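Local coordinates for probable ABC transporter phosphite binding protein PhnD1 (Prochlorococcus marinus str. MIT 9301, PDB 5LQ5) that binds inorganic phosphite strongly, and methylphosphonate and phosphate only very weakly, as the probable solute-binding component of an ABC transporter, at residues Gly156-Gly168 with Trp180-Leu194. Sequence-based numbering, arbitrary orientation.
Sequences GSHDATIALVNSG and WENNLKNNPKRTSNL
Asn166 OD1 accepts a hydrogen bond from Asn193 N at 2.8 Å, with the N-H pointing fairly straight at it (154°). The donor is tilted somewhat from the carbonyl plane. Asn166 CG stands anti to its own backbone N (chi1 -162°), which carries the amide off helix 158-167 onto the type I turn Thr191-Leu194. An alanine here is likely to leave Asn193 N without this acceptor and to open a gap beside Arg190 O, which lies 3.1 Å from Asn166 CG. At the other end of the helix, Asn183 ND2 donates to Asp159 OD1 at 3.1 Å. The carboxylate and amide planes stand nearly perpendicular, 83° apart. Val179 O takes a second bond from Asn183 ND2. Asp159 OD2 is held by Asn15 N and by a water that also accepts from Arg190 NH1. The two helices belong to one lobe of the periplasmic binding protein fold. Strand 172-176 links them in the chain, and Ile162 and Trp180 both touch its Leu175. His158, in the first turn of helix 158-167, hydrogen-bonds the phosphite through NE2. Between the polar ends, Ile162 fills the middle. Its CD1 lies against the Asn183 amide, its CG1 faces the edge of the Trp180 ring more loosely, 4.5 Å from CE3, and its CG2 lies 3.8 Å from Leu194 CD1. The other Leu194 methyl, CD2, presses tightly on Val165 CG1, at 3.3 Å.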
# COMPACT_ATOMS: atom_id res chain seq x y z
N GLY A 156 10.21 1.73 -5.33
CA GLY A 156 9.18 2.74 -5.11
C GLY A 156 7.73 2.37 -5.28
O GLY A 156 6.83 3.09 -4.87
N SER A 157 7.47 1.25 -5.92
CA SER A 157 6.08 0.84 -6.14
C SER A 157 6.01 -0.63 -6.47
O SER A 157 6.98 -1.24 -6.95
CB SER A 157 5.41 1.66 -7.25
OG SER A 157 5.50 1.02 -8.54
N HIS A 158 4.83 -1.20 -6.26
CA HIS A 158 4.66 -2.64 -6.52
C HIS A 158 4.73 -2.92 -8.03
O HIS A 158 5.27 -3.96 -8.45
CB HIS A 158 3.37 -3.16 -5.91
CG HIS A 158 3.31 -2.91 -4.44
ND1 HIS A 158 4.27 -3.36 -3.57
CD2 HIS A 158 2.47 -2.12 -3.72
CE1 HIS A 158 4.00 -2.92 -2.36
NE2 HIS A 158 2.90 -2.19 -2.41
N ASP A 159 4.17 -2.02 -8.84
CA ASP A 159 4.26 -2.21 -10.34
C ASP A 159 5.73 -2.12 -10.78
O ASP A 159 6.20 -2.91 -11.62
CB ASP A 159 3.40 -1.21 -11.10
CG ASP A 159 1.92 -1.50 -11.03
OD1 ASP A 159 1.51 -2.67 -10.78
OD2 ASP A 159 1.18 -0.52 -11.30
N ALA A 160 6.48 -1.20 -10.16
CA ALA A 160 7.88 -1.06 -10.54
C ALA A 160 8.76 -2.25 -10.13
O ALA A 160 9.68 -2.60 -10.85
CB ALA A 160 8.47 0.23 -10.00
N THR A 161 8.42 -2.90 -9.02
CA THR A 161 9.12 -4.10 -8.59
C THR A 161 8.93 -5.22 -9.61
O THR A 161 9.87 -5.83 -10.04
CB THR A 161 8.60 -4.55 -7.22
OG1 THR A 161 8.87 -3.50 -6.29
CG2 THR A 161 9.23 -5.81 -6.75
N ILE A 162 7.67 -5.41 -10.03
CA ILE A 162 7.36 -6.43 -11.06
C ILE A 162 8.20 -6.13 -12.31
O ILE A 162 8.82 -7.03 -12.87
CB ILE A 162 5.85 -6.43 -11.40
CG1 ILE A 162 5.06 -7.01 -10.23
CG2 ILE A 162 5.60 -7.19 -12.70
CD1 ILE A 162 3.56 -6.75 -10.33
N ALA A 163 8.22 -4.87 -12.73
CA ALA A 163 8.88 -4.52 -14.00
C ALA A 163 10.38 -4.78 -13.96
O ALA A 163 10.98 -5.30 -14.92
CB ALA A 163 8.59 -3.07 -14.39
N LEU A 164 10.99 -4.51 -12.81
CA LEU A 164 12.42 -4.70 -12.62
C LEU A 164 12.83 -6.17 -12.60
O LEU A 164 13.84 -6.55 -13.17
CB LEU A 164 12.90 -4.05 -11.33
CG LEU A 164 13.00 -2.52 -11.33
CD1 LEU A 164 13.15 -2.05 -9.88
CD2 LEU A 164 14.13 -2.00 -12.22
N VAL A 165 12.04 -7.00 -11.92
CA VAL A 165 12.37 -8.43 -11.87
C VAL A 165 12.05 -9.04 -13.25
O VAL A 165 12.82 -9.84 -13.77
CB VAL A 165 11.69 -9.17 -10.72
CG1 VAL A 165 12.17 -10.61 -10.66
CG2 VAL A 165 11.97 -8.50 -9.38
N ASN A 166 10.93 -8.62 -13.85
CA ASN A 166 10.53 -9.12 -15.19
C ASN A 166 11.55 -8.84 -16.28
O ASN A 166 11.78 -9.66 -17.16
CB ASN A 166 9.20 -8.55 -15.64
CG ASN A 166 8.58 -9.38 -16.76
OD1 ASN A 166 8.32 -10.56 -16.56
ND2 ASN A 166 8.39 -8.77 -17.93
N SER A 167 12.22 -7.69 -16.20
CA SER A 167 13.23 -7.32 -17.21
C SER A 167 14.59 -7.99 -17.04
O SER A 167 15.43 -7.96 -17.91
CB SER A 167 13.46 -5.81 -17.23
OG SER A 167 14.15 -5.44 -16.04
N GLY A 168 14.80 -8.54 -15.86
CA GLY A 168 16.11 -9.10 -15.44
C GLY A 168 17.09 -8.09 -14.85
O GLY A 168 18.26 -8.42 -14.61
N TRP A 180 0.27 -8.24 -7.53
CA TRP A 180 0.85 -9.35 -8.29
C TRP A 180 -0.27 -10.08 -9.06
O TRP A 180 -0.18 -10.28 -10.28
CB TRP A 180 1.56 -10.31 -7.35
CG TRP A 180 1.85 -11.66 -7.93
CD1 TRP A 180 1.29 -12.85 -7.53
CD2 TRP A 180 2.76 -11.98 -8.99
NE1 TRP A 180 1.81 -13.89 -8.28
CE2 TRP A 180 2.71 -13.38 -9.18
CE3 TRP A 180 3.62 -11.21 -9.80
CZ2 TRP A 180 3.49 -14.03 -10.16
CZ3 TRP A 180 4.38 -11.86 -10.78
CH2 TRP A 180 4.30 -13.27 -10.95
N GLU A 181 -1.34 -10.41 -8.35
CA GLU A 181 -2.50 -11.10 -8.99
C GLU A 181 -3.19 -10.27 -10.07
O GLU A 181 -3.56 -10.80 -11.11
CB GLU A 181 -3.50 -11.56 -7.93
CG GLU A 181 -2.94 -12.69 -7.09
CD GLU A 181 -3.74 -13.00 -5.84
OE1 GLU A 181 -4.84 -12.42 -5.65
OE2 GLU A 181 -3.26 -13.83 -5.03
N ASN A 182 -3.39 -8.98 -9.82
CA ASN A 182 -3.96 -8.05 -10.83
C ASN A 182 -3.16 -8.00 -12.12
O ASN A 182 -3.71 -7.94 -13.20
CB ASN A 182 -4.08 -6.62 -10.29
CG ASN A 182 -5.13 -6.49 -9.23
OD1 ASN A 182 -5.81 -7.46 -8.90
ND2 ASN A 182 -5.24 -5.31 -8.66
N ASN A 183 -1.85 -7.99 -11.97
CA ASN A 183 -0.94 -7.93 -13.14
C ASN A 183 -0.94 -9.24 -13.92
O ASN A 183 -0.94 -9.26 -15.14
CB ASN A 183 0.46 -7.56 -12.72
CG ASN A 183 0.65 -6.09 -12.66
OD1 ASN A 183 0.89 -5.49 -13.67
ND2 ASN A 183 0.52 -5.50 -11.48
N LEU A 184 -0.96 -10.34 -13.18
CA LEU A 184 -0.96 -11.69 -13.73
C LEU A 184 -2.15 -11.98 -14.64
O LEU A 184 -2.05 -12.76 -15.58
CB LEU A 184 -0.96 -12.68 -12.58
CG LEU A 184 -0.30 -14.03 -12.73
CD1 LEU A 184 1.00 -13.97 -13.53
CD2 LEU A 184 -0.06 -14.54 -11.31
N LYS A 185 -3.26 -11.34 -14.33
CA LYS A 185 -4.52 -11.57 -15.05
C LYS A 185 -4.81 -10.55 -16.10
O LYS A 185 -5.22 -10.90 -17.20
CB LYS A 185 -5.67 -11.65 -14.05
CG LYS A 185 -5.46 -12.81 -13.09
CD LYS A 185 -4.85 -14.02 -13.79
CE LYS A 185 -4.98 -15.28 -12.98
NZ LYS A 185 -6.26 -15.96 -13.31
N ASN A 186 -4.61 -9.30 -15.75
CA ASN A 186 -4.91 -8.18 -16.66
C ASN A 186 -3.73 -7.55 -17.44
O ASN A 186 -3.93 -6.78 -18.37
CB ASN A 186 -5.65 -7.10 -15.88
CG ASN A 186 -6.89 -7.64 -15.19
OD1 ASN A 186 -7.78 -8.20 -15.84
ND2 ASN A 186 -6.96 -7.50 -13.87
N ASN A 187 -2.50 -7.90 -17.08
CA ASN A 187 -1.32 -7.37 -17.78
C ASN A 187 -0.25 -8.46 -17.85
O ASN A 187 0.91 -8.27 -17.43
CB ASN A 187 -0.82 -6.09 -17.10
CG ASN A 187 -1.29 -4.83 -17.81
OD1 ASN A 187 -1.03 -4.64 -19.00
ND2 ASN A 187 -1.97 -3.96 -17.08
N PRO A 188 -0.63 -9.63 -18.39
CA PRO A 188 0.24 -10.80 -18.46
C PRO A 188 1.60 -10.59 -19.16
O PRO A 188 2.55 -11.30 -18.84
CB PRO A 188 -0.62 -11.84 -19.21
CG PRO A 188 -1.96 -11.24 -19.36
CD PRO A 188 -1.85 -9.79 -19.20
N LYS A 189 1.72 -9.61 -20.05
CA LYS A 189 3.03 -9.34 -20.69
C LYS A 189 4.08 -8.77 -19.70
O LYS A 189 5.30 -8.87 -19.88
CB LYS A 189 2.86 -8.37 -21.86
CG LYS A 189 4.13 -7.59 -22.18
CD LYS A 189 3.97 -6.68 -23.37
CE LYS A 189 3.60 -5.28 -22.95
NZ LYS A 189 3.84 -4.35 -24.08
N ARG A 190 3.58 -8.16 -18.65
CA ARG A 190 4.45 -7.58 -17.63
C ARG A 190 5.00 -8.61 -16.67
O ARG A 190 5.86 -8.29 -15.85
CB ARG A 190 3.68 -6.54 -16.85
CG ARG A 190 3.48 -5.30 -17.68
CD ARG A 190 2.56 -4.43 -16.89
NE ARG A 190 2.26 -3.17 -17.50
CZ ARG A 190 1.56 -2.23 -16.87
NH1 ARG A 190 1.09 -2.48 -15.64
NH2 ARG A 190 1.32 -1.08 -17.44
N THR A 191 4.46 -9.81 -16.73
CA THR A 191 4.80 -10.87 -15.80
C THR A 191 5.31 -12.13 -16.48
O THR A 191 5.52 -13.13 -15.83
CB THR A 191 3.61 -11.19 -14.89
OG1 THR A 191 2.49 -11.61 -15.69
CG2 THR A 191 3.21 -9.93 -14.05
N SER A 192 5.54 -12.02 -17.81
CA SER A 192 5.98 -13.14 -18.67
C SER A 192 7.21 -13.88 -18.18
O SER A 192 7.34 -15.08 -18.38
CB SER A 192 6.26 -12.66 -20.12
OG SER A 192 5.09 -12.12 -20.68
N ASN A 193 8.13 -13.16 -17.55
CA ASN A 193 9.41 -13.77 -17.11
C ASN A 193 9.49 -14.02 -15.63
O ASN A 193 10.56 -14.36 -15.12
CB ASN A 193 10.59 -12.92 -17.52
CG ASN A 193 10.59 -12.58 -18.98
OD1 ASN A 193 10.68 -11.40 -19.36
ND2 ASN A 193 10.48 -13.58 -19.80
N LEU A 194 8.34 -13.94 -14.96
CA LEU A 194 8.22 -14.11 -13.51
C LEU A 194 7.47 -15.31 -13.03
O LEU A 194 6.44 -15.69 -13.60
CB LEU A 194 7.49 -12.92 -12.88
CG LEU A 194 8.20 -11.59 -13.01
CD1 LEU A 194 7.43 -10.50 -12.27
CD2 LEU A 194 9.62 -11.71 -12.48
O HOH W 1 -0.35 -1.26 -13.50